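Local coordinates for ABC sugar transporter, periplasmic sugar binding protein (Legionella pneumophila subsp. pneumophila, PDB 3ROT) that probably binds a carbohydrate in the periplasm and delivers it to an ABC transporter for import, as solute-binding proteins of its family do, at residues A[59-64]-A[83-88]; A[132-137]-A[181-186]; A[137-142]-A[196-201]; A[192-197]-A[219-224]. All blocks are in the same frame, centred on the assembly; numbering follows the deposited sequence.

Contact 1: A[59-64]-A[83-88]; sequences ATYPSG and NKLNIP
Apolar packing carries most of the contact between Tyr61, Pro62, Leu85 and Ile87. The delta methyl of Ile87 rests on the Tyr61-Pro62 junction: CD1 of Ile87 is 3.8 Å from CD of Pro62 and 4.0 Å from CA of Tyr61. Its other branch, CG2, lies beside the carbonyl O of Pro62 at 3.8 Å and also near the ring carbon CG of that proline. With CG1 anti to the carbonyl carbon (chi1 -65°) and the chain extended beyond it (chi2 170°), Ile87 reaches across far enough to cross the proline ring at about a right angle. Farther out, Leu85 meets the phenol end of Tyr61, CD2 being 3.9 Å from CE1 of Tyr61 and 3.8 Å from its OH; these two side chains also cross nearly perpendicularly.

Contacts with carbonyl oxygens follow where the chains run on side by side. Ser63 O sits 3.4 Å from CD of Pro88, and CA of Gly64 makes a CA-H...O contact of 3.5 Å with Pro88 O.

Both segments are exits from helices. Tyr61 leaves helix 47-59 with positive phi, while Asn86 closes helix 76-85 in a Schellman motif, after which Ile87 turns inward. The contact thus joins the C-terminal ends of two helices just before their chains enter strands 64-67 and 89-92, neighbours in a parallel sheet. Pro62 also packs on Tyr7 of strand 5-9, the neighbour of strand 64-67 away from strand 89-92, and Ser63 O accepts from Asn262 ND2 of helix 247-264.

Contact 2: A[132-137]-A[181-186]; sequences RALVLN and SYFKIH
The phenol oxygen of Tyr182 accepts a hydrogen bond from Arg132, NE to OH 3.1 Å, with an N-H...O angle of 149° and the oxygen tilted 20° out of the guanidinium plane. Arg132 reaches it with an extended side chain, CG anti to the backbone N. The same guanidinium lies with one face over CD2 of His186, its NH2 3.2 Å from that carbon, and the two planes are essentially parallel, 1° apart. Arg132 is therefore held between a hydrogen bond at its edge and an imidazole along its face.

Deeper in, Leu134 packs on the aromatic side chains. Its CD1 stands over the centre of the Tyr182 ring, 3.5 Å from the centroid and almost on the ring normal, a CH-pi contact, while ND1 of His186 lies over the rim of the opposite face. The second methyl, CD2, meets the edge of the Phe183 ring, 3.9 Å from CE1. Phe183 continues the aromatic cluster to Phe215 and Tyr217.

The last turn of the helix, 181-185, runs nearly antiparallel to strand 132-137, the two axes approaching to 11.2 Å. Helix 172-185 belongs to the beta-alpha-beta crossover from strand 162-167 to strand 191-194 and packs on strand 132-137, which lies between them in an alpha/beta lobe of the periplasmic binding protein fold.

Contact 3: A[137-142]-A[196-201]; sequences NPQPGH and TSQALD
Gln139 and Gln198 meet at about a right angle, their amide planes 76° apart. NE2 of Gln139 donates to OE1 of Gln198 over 2.9 Å, lying in that carbonyl's plane on a lone pair. Thr196 OG1 donates to the same oxygen from 3.1 Å, also on a lone pair, so two donors grip OE1, which should help to fix the rotation of the Gln198 amide. Thr196 itself has OG1 between its backbone N and carbonyl carbon (chi1 78°), the rotation that lets the oxygen accept from Gln198 N, 3.0 Å away, as the N-cap of helix 197-208. Cap and amide are thus coupled through one hydroxyl.

The loop across from this helix start leaves strand 132-137 at the C-terminal ends of the strands, where ligands of periplasmic binding proteins are usually held. An Asx turn, Gln139 N to Asn137 OD1 at 2.9 Å, shapes it, and a type II turn from Gln139 to His142 completes it. His142 NE2 is hydrogen-bonded to a glycerol, probably from the crystallisation liquor. Pro138 crosses Gln198 nearly perpendicularly and Thr196 at a slant, its CG 3.5 Å from Thr196 OG1; its CD faces CB of Ala199 at 4.4 Å.

Contact 4: A[192-197]-A[219-224]; sequences IFCLTS and PQVYSF
Two neighbouring parallel strands of the sheet, 191-194 and 220-224, pair here through their backbones. Ile192 N donates to Gln220 O and Ile192 O accepts from Tyr222 N, both at 2.7 Å; Cys194 N then donates to Tyr222 O, also at 2.7 Å. Ile192 thereby bonds to the residues on both sides of Val221, the regular parallel pattern. CA-H...O contacts fill in beside these bonds, such as Val221 CA to Ile192 O at 3.3 Å.

Helix 197-208 connects the strands as part of a beta-alpha-beta crossover, the repeating element of this alpha/beta fold. On the sheet face carrying Ile192 and Val221, CD1 of Ile192 presses on CG of Pro219, 3.5 Å away; an extended chi2 (-179°) carries this methyl out to the proline ring. Phe193 and Tyr222 occupy the other face, obliquely paired with planes 32° apart and centroids separated by 5.6 Å, and both also touch Ala123 of helix 112-126. Tyr222 OH is hydrogen-bonded to Thr127 OG1 and Asn240 ND2. Beyond the last backbone bond, Cys194 O lies in the plane of the Phe224 ring at its edge, 3.4 Å from CD2, and CB of Phe224 is 3.5 Å from Leu195 O.

Overall arrangement
Contact 1 closes before the others open along the chain and lies in a different lobe, where the chain twice enters a parallel sheet, as strands 64-67 and 89-92; its centre is about 46 Å from that of contact 2. Contacts 2, 3 and 4 gather round the second sheet, with centres 10 to 15 Å apart. Strand 191-194 stands between strands 132-137 and 220-224, so contacts 2 and 4 are joined by the probable backbone bonds of Phe193 to Leu134 and Leu136. Contact 3 shares Asn137 with contact 2 and Thr196 and Ser197 with contact 4. The two sheets correspond to the two lobes of a periplasmic binding protein, between which a sugar would probably bind.

Contact 1: A[59-64]-A[83-88]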
loop_
_atom_site.group_PDB
_atom_site.type_symbol
_atom_site.label_atom_id
_atom_site.label_comp_id
_atom_site.label_asym_id
_atom_site.label_seq_id
_atom_site.Cartn_x
_atom_site.Cartn_y
_atom_site.Cartn_z
ATOM N N ALA A 59 -26.026 -5.799 -15.400
ATOM C CA ALA A 59 -26.328 -6.232 -16.763
ATOM C C ALA A 59 -26.228 -7.742 -16.942
ATOM O O ALA A 59 -26.909 -8.321 -17.789
ATOM C CB ALA A 59 -25.392 -5.536 -17.745
ATOM N N THR A 60 -25.377 -8.382 -16.145
ATOM C CA THR A 60 -25.186 -9.826 -16.242
ATOM C C THR A 60 -26.223 -10.623 -15.464
ATOM O O THR A 60 -26.201 -11.849 -15.483
ATOM C CB THR A 60 -23.792 -10.242 -15.729
ATOM O OG1 THR A 60 -23.700 -9.966 -14.327
ATOM C CG2 THR A 60 -22.699 -9.483 -16.466
ATOM N N TYR A 61 -27.128 -9.926 -14.781
ATOM C CA TYR A 61 -28.165 -10.585 -13.984
ATOM C C TYR A 61 -27.578 -11.664 -13.066
ATOM O O TYR A 61 -27.901 -12.847 -13.195
ATOM C CB TYR A 61 -29.228 -11.203 -14.904
ATOM C CG TYR A 61 -30.107 -10.175 -15.578
ATOM C CD1 TYR A 61 -31.181 -9.596 -14.898
ATOM C CD2 TYR A 61 -29.823 -9.726 -16.870
ATOM C CE1 TYR A 61 -31.950 -8.589 -15.486
ATOM C CE2 TYR A 61 -30.581 -8.718 -17.467
ATOM C CZ TYR A 61 -31.643 -8.152 -16.769
ATOM O OH TYR A 61 -32.381 -7.136 -17.343
ATOM N N PRO A 62 -26.704 -11.264 -12.126
ATOM C CA PRO A 62 -26.082 -12.208 -11.192
ATOM C C PRO A 62 -27.053 -12.702 -10.116
ATOM O O PRO A 62 -28.139 -12.153 -9.946
ATOM C CB PRO A 62 -24.937 -11.391 -10.604
ATOM C CG PRO A 62 -25.525 -10.025 -10.541
ATOM C CD PRO A 62 -26.196 -9.898 -11.894
ATOM N N SER A 63 -26.654 -13.742 -9.396
ATOM C CA SER A 63 -27.477 -14.301 -8.332
ATOM C C SER A 63 -27.522 -13.362 -7.123
ATOM O O SER A 63 -28.470 -13.393 -6.332
ATOM C CB SER A 63 -26.930 -15.665 -7.900
ATOM O OG SER A 63 -26.989 -16.606 -8.963
ATOM N N GLY A 64 -26.497 -12.527 -6.986
ATOM C CA GLY A 64 -26.454 -11.600 -5.875
ATOM C C GLY A 64 -25.219 -10.728 -5.918
ATOM O O GLY A 64 -24.244 -11.044 -6.602
ATOM N N ASN A 83 -32.760 -3.144 -7.483
ATOM C CA ASN A 83 -33.992 -3.500 -6.801
ATOM C C ASN A 83 -35.100 -3.863 -7.793
ATOM O O ASN A 83 -35.852 -4.818 -7.577
ATOM C CB ASN A 83 -34.441 -2.347 -5.910
ATOM C CG ASN A 83 -35.495 -2.768 -4.919
ATOM O OD1 ASN A 83 -35.283 -3.687 -4.136
ATOM N ND2 ASN A 83 -36.640 -2.099 -4.947
ATOM N N LYS A 84 -35.195 -3.106 -8.881
ATOM C CA LYS A 84 -36.208 -3.369 -9.895
ATOM C C LYS A 84 -35.961 -4.688 -10.635
ATOM O O LYS A 84 -36.904 -5.406 -10.963
ATOM C CB LYS A 84 -36.270 -2.212 -10.900
ATOM C CG LYS A 84 -36.771 -0.903 -10.299
ATOM C CD LYS A 84 -37.282 0.059 -11.370
ATOM C CE LYS A 84 -36.162 0.690 -12.184
ATOM N NZ LYS A 84 -35.336 1.607 -11.355
ATOM N N LEU A 85 -34.696 -5.010 -10.888
ATOM C CA LEU A 85 -34.356 -6.244 -11.589
ATOM C C LEU A 85 -34.464 -7.455 -10.670
ATOM O O LEU A 85 -34.300 -8.596 -11.104
ATOM C CB LEU A 85 -32.941 -6.150 -12.162
ATOM C CG LEU A 85 -32.721 -5.001 -13.150
ATOM C CD1 LEU A 85 -31.256 -4.936 -13.565
ATOM C CD2 LEU A 85 -33.615 -5.198 -14.359
ATOM N N ASN A 86 -34.740 -7.196 -9.397
ATOM C CA ASN A 86 -34.884 -8.249 -8.401
ATOM C C ASN A 86 -33.568 -8.970 -8.085
ATOM O O ASN A 86 -33.565 -10.133 -7.679
ATOM C CB ASN A 86 -35.945 -9.257 -8.852
ATOM C CG ASN A 86 -36.317 -10.243 -7.757
ATOM O OD1 ASN A 86 -36.753 -9.851 -6.671
ATOM N ND2 ASN A 86 -36.147 -11.535 -8.040
ATOM N N ILE A 87 -32.452 -8.272 -8.286
ATOM C CA ILE A 87 -31.135 -8.821 -7.977
ATOM C C ILE A 87 -30.863 -8.450 -6.519
ATOM O O ILE A 87 -30.833 -7.268 -6.171
ATOM C CB ILE A 87 -30.033 -8.200 -8.865
ATOM C CG1 ILE A 87 -30.260 -8.599 -10.328
ATOM C CG2 ILE A 87 -28.656 -8.679 -8.406
ATOM C CD1 ILE A 87 -29.387 -7.859 -11.312
ATOM N N PRO A 88 -30.675 -9.453 -5.647
ATOM C CA PRO A 88 -30.413 -9.193 -4.230
ATOM C C PRO A 88 -29.119 -8.417 -4.026
ATOM O O PRO A 88 -28.098 -8.735 -4.631
ATOM C CB PRO A 88 -30.322 -10.594 -3.628
ATOM C CG PRO A 88 -31.099 -11.448 -4.588
ATOM C CD PRO A 88 -30.684 -10.898 -5.918
#

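Contact 2: A[132-137]-A[181-186]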
loop_
_atom_site.group_PDB
_atom_site.type_symbol
_atom_site.label_atom_id
_atom_site.label_comp_id
_atom_site.label_asym_id
_atom_site.label_seq_id
_atom_site.Cartn_x
_atom_site.Cartn_y
_atom_site.Cartn_z
ATOM N N ARG A 132 -4.446 16.764 24.020
ATOM C CA ARG A 132 -4.958 17.161 22.722
ATOM C C ARG A 132 -4.873 15.987 21.738
ATOM O O ARG A 132 -3.829 15.336 21.624
ATOM C CB ARG A 132 -4.132 18.334 22.199
ATOM C CG ARG A 132 -4.654 18.976 20.927
ATOM C CD ARG A 132 -3.643 19.984 20.383
ATOM N NE ARG A 132 -4.251 20.915 19.434
ATOM C CZ ARG A 132 -5.033 21.934 19.784
ATOM N NH1 ARG A 132 -5.303 22.166 21.064
ATOM N NH2 ARG A 132 -5.550 22.721 18.852
ATOM N N ALA A 133 -5.972 15.728 21.034
ATOM C CA ALA A 133 -6.033 14.630 20.071
ATOM C C ALA A 133 -6.149 15.112 18.641
ATOM O O ALA A 133 -6.756 16.147 18.363
ATOM C CB ALA A 133 -7.207 13.716 20.383
ATOM N N LEU A 134 -5.575 14.333 17.733
ATOM C CA LEU A 134 -5.618 14.642 16.315
ATOM C C LEU A 134 -6.272 13.456 15.609
ATOM O O LEU A 134 -5.881 12.311 15.833
ATOM C CB LEU A 134 -4.199 14.863 15.797
ATOM C CG LEU A 134 -3.995 15.196 14.321
ATOM C CD1 LEU A 134 -4.575 16.573 14.006
ATOM C CD2 LEU A 134 -2.489 15.148 14.002
ATOM N N VAL A 135 -7.283 13.731 14.788
ATOM C CA VAL A 135 -7.990 12.690 14.050
ATOM C C VAL A 135 -7.607 12.766 12.582
ATOM O O VAL A 135 -7.878 13.774 11.913
ATOM C CB VAL A 135 -9.521 12.841 14.161
ATOM C CG1 VAL A 135 -10.213 11.766 13.316
ATOM C CG2 VAL A 135 -9.950 12.732 15.619
ATOM N N LEU A 136 -6.994 11.696 12.081
ATOM C CA LEU A 136 -6.537 11.659 10.698
ATOM C C LEU A 136 -7.540 10.978 9.763
ATOM O O LEU A 136 -7.806 9.788 9.890
ATOM C CB LEU A 136 -5.183 10.951 10.628
ATOM C CG LEU A 136 -4.135 11.386 11.668
ATOM C CD1 LEU A 136 -2.819 10.685 11.366
ATOM C CD2 LEU A 136 -3.940 12.901 11.637
ATOM N N ASN A 137 -8.093 11.752 8.830
ATOM C CA ASN A 137 -9.069 11.236 7.878
ATOM C C ASN A 137 -8.407 11.075 6.519
ATOM O O ASN A 137 -7.961 12.052 5.911
ATOM C CB ASN A 137 -10.262 12.191 7.744
ATOM C CG ASN A 137 -11.497 11.508 7.161
ATOM O OD1 ASN A 137 -11.389 10.631 6.302
ATOM N ND2 ASN A 137 -12.678 11.915 7.624
ATOM N N SER A 181 3.518 18.991 10.141
ATOM C CA SER A 181 3.179 20.412 10.194
ATOM C C SER A 181 2.300 20.711 11.399
ATOM O O SER A 181 2.496 21.713 12.085
ATOM C CB SER A 181 2.449 20.849 8.921
ATOM O OG SER A 181 3.281 20.726 7.781
ATOM N N TYR A 182 1.333 19.834 11.656
ATOM C CA TYR A 182 0.422 20.022 12.776
ATOM C C TYR A 182 1.146 19.965 14.118
ATOM O O TYR A 182 0.895 20.785 15.002
ATOM C CB TYR A 182 -0.683 18.966 12.754
ATOM C CG TYR A 182 -1.798 19.255 13.735
ATOM C CD1 TYR A 182 -2.883 20.054 13.370
ATOM C CD2 TYR A 182 -1.746 18.772 15.041
ATOM C CE1 TYR A 182 -3.887 20.365 14.281
ATOM C CE2 TYR A 182 -2.744 19.079 15.960
ATOM C CZ TYR A 182 -3.811 19.876 15.574
ATOM O OH TYR A 182 -4.797 20.190 16.483
ATOM N N PHE A 183 2.037 18.991 14.285
ATOM C CA PHE A 183 2.765 18.885 15.541
ATOM C C PHE A 183 3.709 20.067 15.775
ATOM O O PHE A 183 3.981 20.434 16.923
ATOM C CB PHE A 183 3.533 17.563 15.609
ATOM C CG PHE A 183 2.709 16.426 16.150
ATOM C CD1 PHE A 183 1.635 15.916 15.426
ATOM C CD2 PHE A 183 2.974 15.902 17.407
ATOM C CE1 PHE A 183 0.833 14.901 15.951
ATOM C CE2 PHE A 183 2.186 14.894 17.941
ATOM C CZ PHE A 183 1.110 14.390 17.209
ATOM N N LYS A 184 4.200 20.662 14.690
ATOM C CA LYS A 184 5.093 21.812 14.797
ATOM C C LYS A 184 4.295 22.966 15.390
ATOM O O LYS A 184 4.842 23.822 16.080
ATOM C CB LYS A 184 5.631 22.213 13.420
ATOM C CG LYS A 184 6.466 21.137 12.738
ATOM C CD LYS A 184 6.663 21.440 11.254
ATOM C CE LYS A 184 7.144 20.207 10.489
ATOM N NZ LYS A 184 7.132 20.413 9.004
ATOM N N ILE A 185 2.993 22.971 15.122
ATOM C CA ILE A 185 2.115 24.015 15.625
ATOM C C ILE A 185 1.497 23.638 16.970
ATOM O O ILE A 185 1.279 24.506 17.821
ATOM C CB ILE A 185 0.996 24.322 14.611
ATOM C CG1 ILE A 185 1.617 24.765 13.283
ATOM C CG2 ILE A 185 0.090 25.419 15.146
ATOM C CD1 ILE A 185 0.612 25.010 12.176
ATOM N N HIS A 186 1.213 22.353 17.161
ATOM C CA HIS A 186 0.632 21.883 18.418
ATOM C C HIS A 186 1.431 20.718 18.982
ATOM O O HIS A 186 0.971 19.574 18.976
ATOM C CB HIS A 186 -0.828 21.458 18.219
ATOM C CG HIS A 186 -1.711 22.553 17.710
ATOM N ND1 HIS A 186 -1.844 22.841 16.368
ATOM C CD2 HIS A 186 -2.471 23.462 18.367
ATOM C CE1 HIS A 186 -2.648 23.880 16.220
ATOM N NE2 HIS A 186 -3.041 24.276 17.418
#

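Contact 3: A[137-142]-A[196-201]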
loop_
_atom_site.group_PDB
_atom_site.type_symbol
_atom_site.label_atom_id
_atom_site.label_comp_id
_atom_site.label_asym_id
_atom_site.label_seq_id
_atom_site.Cartn_x
_atom_site.Cartn_y
_atom_site.Cartn_z
ATOM N N ASN A 137 -8.093 11.752 8.830
ATOM C CA ASN A 137 -9.069 11.236 7.878
ATOM C C ASN A 137 -8.407 11.075 6.519
ATOM O O ASN A 137 -7.961 12.052 5.911
ATOM C CB ASN A 137 -10.262 12.191 7.744
ATOM C CG ASN A 137 -11.497 11.508 7.161
ATOM O OD1 ASN A 137 -11.389 10.631 6.302
ATOM N ND2 ASN A 137 -12.678 11.915 7.624
ATOM N N PRO A 138 -8.313 9.832 6.029
ATOM C CA PRO A 138 -7.679 9.662 4.723
ATOM C C PRO A 138 -8.669 9.746 3.573
ATOM O O PRO A 138 -8.265 9.765 2.409
ATOM C CB PRO A 138 -7.035 8.286 4.835
ATOM C CG PRO A 138 -8.028 7.542 5.651
ATOM C CD PRO A 138 -8.411 8.541 6.735
ATOM N N GLN A 139 -9.960 9.797 3.895
ATOM C CA GLN A 139 -10.977 9.859 2.858
ATOM C C GLN A 139 -12.195 10.717 3.148
ATOM O O GLN A 139 -13.269 10.191 3.447
ATOM C CB GLN A 139 -11.478 8.458 2.506
ATOM C CG GLN A 139 -10.463 7.546 1.880
ATOM C CD GLN A 139 -11.040 6.170 1.621
ATOM O OE1 GLN A 139 -11.988 6.015 0.847
ATOM N NE2 GLN A 139 -10.481 5.161 2.278
ATOM N N PRO A 140 -12.050 12.048 3.081
ATOM C CA PRO A 140 -13.238 12.863 3.344
ATOM C C PRO A 140 -14.268 12.438 2.286
ATOM O O PRO A 140 -13.905 12.122 1.153
ATOM C CB PRO A 140 -12.723 14.287 3.136
ATOM C CG PRO A 140 -11.305 14.187 3.606
ATOM C CD PRO A 140 -10.847 12.890 2.954
ATOM N N GLY A 141 -15.540 12.404 2.646
ATOM C CA GLY A 141 -16.536 11.979 1.679
ATOM C C GLY A 141 -17.014 10.577 2.012
ATOM O O GLY A 141 -18.153 10.221 1.719
ATOM N N HIS A 142 -16.140 9.779 2.624
ATOM C CA HIS A 142 -16.489 8.416 3.027
ATOM C C HIS A 142 -17.426 8.533 4.232
ATOM O O HIS A 142 -16.993 8.883 5.330
ATOM C CB HIS A 142 -15.224 7.649 3.414
ATOM C CG HIS A 142 -15.461 6.204 3.735
ATOM N ND1 HIS A 142 -16.413 5.788 4.639
ATOM C CD2 HIS A 142 -14.821 5.086 3.324
ATOM C CE1 HIS A 142 -16.346 4.476 4.776
ATOM N NE2 HIS A 142 -15.386 4.025 3.989
ATOM N N THR A 196 -8.327 4.779 9.513
ATOM C CA THR A 196 -8.087 3.512 8.801
ATOM C C THR A 196 -6.580 3.272 8.782
ATOM O O THR A 196 -5.799 4.157 9.151
ATOM C CB THR A 196 -8.574 3.517 7.334
ATOM O OG1 THR A 196 -7.626 4.215 6.524
ATOM C CG2 THR A 196 -9.939 4.179 7.201
ATOM N N SER A 197 -6.167 2.089 8.340
ATOM C CA SER A 197 -4.747 1.771 8.285
ATOM C C SER A 197 -4.015 2.623 7.242
ATOM O O SER A 197 -2.789 2.751 7.288
ATOM C CB SER A 197 -4.552 0.281 7.995
ATOM O OG SER A 197 -5.131 -0.078 6.758
ATOM N N GLN A 198 -4.753 3.221 6.310
ATOM C CA GLN A 198 -4.114 4.065 5.293
ATOM C C GLN A 198 -3.457 5.295 5.920
ATOM O O GLN A 198 -2.493 5.845 5.377
ATOM C CB GLN A 198 -5.129 4.530 4.258
ATOM C CG GLN A 198 -5.809 3.414 3.494
ATOM C CD GLN A 198 -7.070 3.910 2.819
ATOM O OE1 GLN A 198 -7.985 4.429 3.480
ATOM N NE2 GLN A 198 -7.128 3.768 1.504
ATOM N N ALA A 199 -4.007 5.749 7.044
ATOM C CA ALA A 199 -3.438 6.889 7.747
ATOM C C ALA A 199 -2.311 6.369 8.637
ATOM O O ALA A 199 -1.254 6.991 8.752
ATOM C CB ALA A 199 -4.506 7.583 8.607
ATOM N N LEU A 200 -2.537 5.216 9.258
ATOM C CA LEU A 200 -1.543 4.634 10.152
ATOM C C LEU A 200 -0.206 4.219 9.524
ATOM O O LEU A 200 0.839 4.509 10.095
ATOM C CB LEU A 200 -2.140 3.440 10.908
ATOM C CG LEU A 200 -1.223 2.844 11.984
ATOM C CD1 LEU A 200 -0.879 3.905 13.028
ATOM C CD2 LEU A 200 -1.918 1.659 12.651
ATOM N N ASP A 201 -0.211 3.553 8.369
ATOM C CA ASP A 201 1.062 3.120 7.766
ATOM C C ASP A 201 2.123 4.215 7.654
ATOM O O ASP A 201 3.228 4.078 8.201
ATOM C CB ASP A 201 0.856 2.512 6.374
ATOM C CG ASP A 201 0.093 1.216 6.410
ATOM O OD1 ASP A 201 0.339 0.396 7.326
ATOM O OD2 ASP A 201 -0.744 1.011 5.503
#

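Contact 4: A[192-197]-A[219-224]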
loop_
_atom_site.group_PDB
_atom_site.type_symbol
_atom_site.label_atom_id
_atom_site.label_comp_id
_atom_site.label_asym_id
_atom_site.label_seq_id
_atom_site.Cartn_x
_atom_site.Cartn_y
_atom_site.Cartn_z
ATOM N N ILE A 192 -3.258 10.377 18.870
ATOM C CA ILE A 192 -3.593 10.343 17.457
ATOM C C ILE A 192 -4.549 9.195 17.167
ATOM O O ILE A 192 -4.335 8.056 17.598
ATOM C CB ILE A 192 -2.349 10.193 16.562
ATOM C CG1 ILE A 192 -1.419 11.404 16.743
ATOM C CG2 ILE A 192 -2.780 10.088 15.097
ATOM C CD1 ILE A 192 -0.166 11.372 15.885
ATOM N N PHE A 193 -5.620 9.521 16.457
ATOM C CA PHE A 193 -6.627 8.549 16.060
ATOM C C PHE A 193 -6.555 8.406 14.543
ATOM O O PHE A 193 -6.767 9.382 13.827
ATOM C CB PHE A 193 -8.037 9.041 16.405
ATOM C CG PHE A 193 -8.369 9.011 17.866
ATOM C CD1 PHE A 193 -8.939 7.875 18.440
ATOM C CD2 PHE A 193 -8.155 10.134 18.661
ATOM C CE1 PHE A 193 -9.296 7.858 19.784
ATOM C CE2 PHE A 193 -8.512 10.122 20.009
ATOM C CZ PHE A 193 -9.083 8.980 20.567
ATOM N N CYS A 194 -6.268 7.204 14.053
ATOM C CA CYS A 194 -6.227 6.963 12.606
ATOM C C CYS A 194 -7.538 6.276 12.239
ATOM O O CYS A 194 -7.849 5.209 12.777
ATOM C CB CYS A 194 -5.067 6.055 12.231
ATOM S SG CYS A 194 -3.445 6.750 12.579
ATOM N N LEU A 195 -8.296 6.883 11.328
ATOM C CA LEU A 195 -9.582 6.331 10.925
ATOM C C LEU A 195 -9.476 5.023 10.143
ATOM O O LEU A 195 -10.427 4.253 10.106
ATOM C CB LEU A 195 -10.393 7.382 10.149
ATOM C CG LEU A 195 -10.731 8.626 10.998
ATOM C CD1 LEU A 195 -11.565 9.614 10.203
ATOM C CD2 LEU A 195 -11.479 8.195 12.249
ATOM N N THR A 196 -8.327 4.779 9.513
ATOM C CA THR A 196 -8.087 3.512 8.801
ATOM C C THR A 196 -6.580 3.272 8.782
ATOM O O THR A 196 -5.799 4.157 9.151
ATOM C CB THR A 196 -8.574 3.517 7.334
ATOM O OG1 THR A 196 -7.626 4.215 6.524
ATOM C CG2 THR A 196 -9.939 4.179 7.201
ATOM N N SER A 197 -6.167 2.089 8.340
ATOM C CA SER A 197 -4.747 1.771 8.285
ATOM C C SER A 197 -4.015 2.623 7.242
ATOM O O SER A 197 -2.789 2.751 7.288
ATOM C CB SER A 197 -4.552 0.281 7.995
ATOM O OG SER A 197 -5.131 -0.078 6.758
ATOM N N PRO A 219 3.532 10.296 20.284
ATOM C CA PRO A 219 2.131 10.382 20.708
ATOM C C PRO A 219 1.526 8.989 20.903
ATOM O O PRO A 219 2.074 7.992 20.426
ATOM C CB PRO A 219 1.480 11.116 19.552
ATOM C CG PRO A 219 2.187 10.489 18.382
ATOM C CD PRO A 219 3.645 10.510 18.829
ATOM N N GLN A 220 0.405 8.932 21.613
ATOM C CA GLN A 220 -0.291 7.675 21.843
ATOM C C GLN A 220 -1.194 7.522 20.643
ATOM O O GLN A 220 -1.941 8.443 20.313
ATOM C CB GLN A 220 -1.097 7.750 23.137
ATOM C CG GLN A 220 -0.205 8.005 24.316
ATOM C CD GLN A 220 0.921 7.000 24.386
ATOM O OE1 GLN A 220 0.708 5.842 24.734
ATOM N NE2 GLN A 220 2.128 7.433 24.039
ATOM N N VAL A 221 -1.126 6.359 19.998
ATOM C CA VAL A 221 -1.869 6.119 18.776
ATOM C C VAL A 221 -2.988 5.073 18.821
ATOM O O VAL A 221 -2.841 3.984 19.384
ATOM C CB VAL A 221 -0.879 5.745 17.642
ATOM C CG1 VAL A 221 -1.624 5.575 16.319
ATOM C CG2 VAL A 221 0.198 6.824 17.530
ATOM N N TYR A 222 -4.101 5.424 18.193
ATOM C CA TYR A 222 -5.275 4.562 18.139
ATOM C C TYR A 222 -5.711 4.407 16.690
ATOM O O TYR A 222 -5.595 5.341 15.894
ATOM C CB TYR A 222 -6.386 5.180 18.994
ATOM C CG TYR A 222 -5.978 5.244 20.445
ATOM C CD1 TYR A 222 -6.227 4.174 21.301
ATOM C CD2 TYR A 222 -5.238 6.326 20.938
ATOM C CE1 TYR A 222 -5.751 4.166 22.601
ATOM C CE2 TYR A 222 -4.755 6.330 22.254
ATOM C CZ TYR A 222 -5.018 5.240 23.073
ATOM O OH TYR A 222 -4.553 5.206 24.358
ATOM N N SER A 223 -6.218 3.235 16.336
ATOM C CA SER A 223 -6.611 3.031 14.951
ATOM C C SER A 223 -7.735 2.012 14.742
ATOM O O SER A 223 -8.326 1.493 15.696
ATOM C CB SER A 223 -5.373 2.618 14.137
ATOM O OG SER A 223 -5.612 2.725 12.747
ATOM N N PHE A 224 -8.010 1.744 13.470
ATOM C CA PHE A 224 -9.022 0.781 13.060
ATOM C C PHE A 224 -8.368 -0.241 12.140
ATOM O O PHE A 224 -7.544 0.113 11.299
ATOM C CB PHE A 224 -10.143 1.474 12.283
ATOM C CG PHE A 224 -11.086 2.266 13.143
ATOM C CD1 PHE A 224 -12.354 1.776 13.437
ATOM C CD2 PHE A 224 -10.710 3.500 13.660
ATOM C CE1 PHE A 224 -13.237 2.501 14.235
ATOM C CE2 PHE A 224 -11.586 4.231 14.458
ATOM C CZ PHE A 224 -12.856 3.725 14.745
#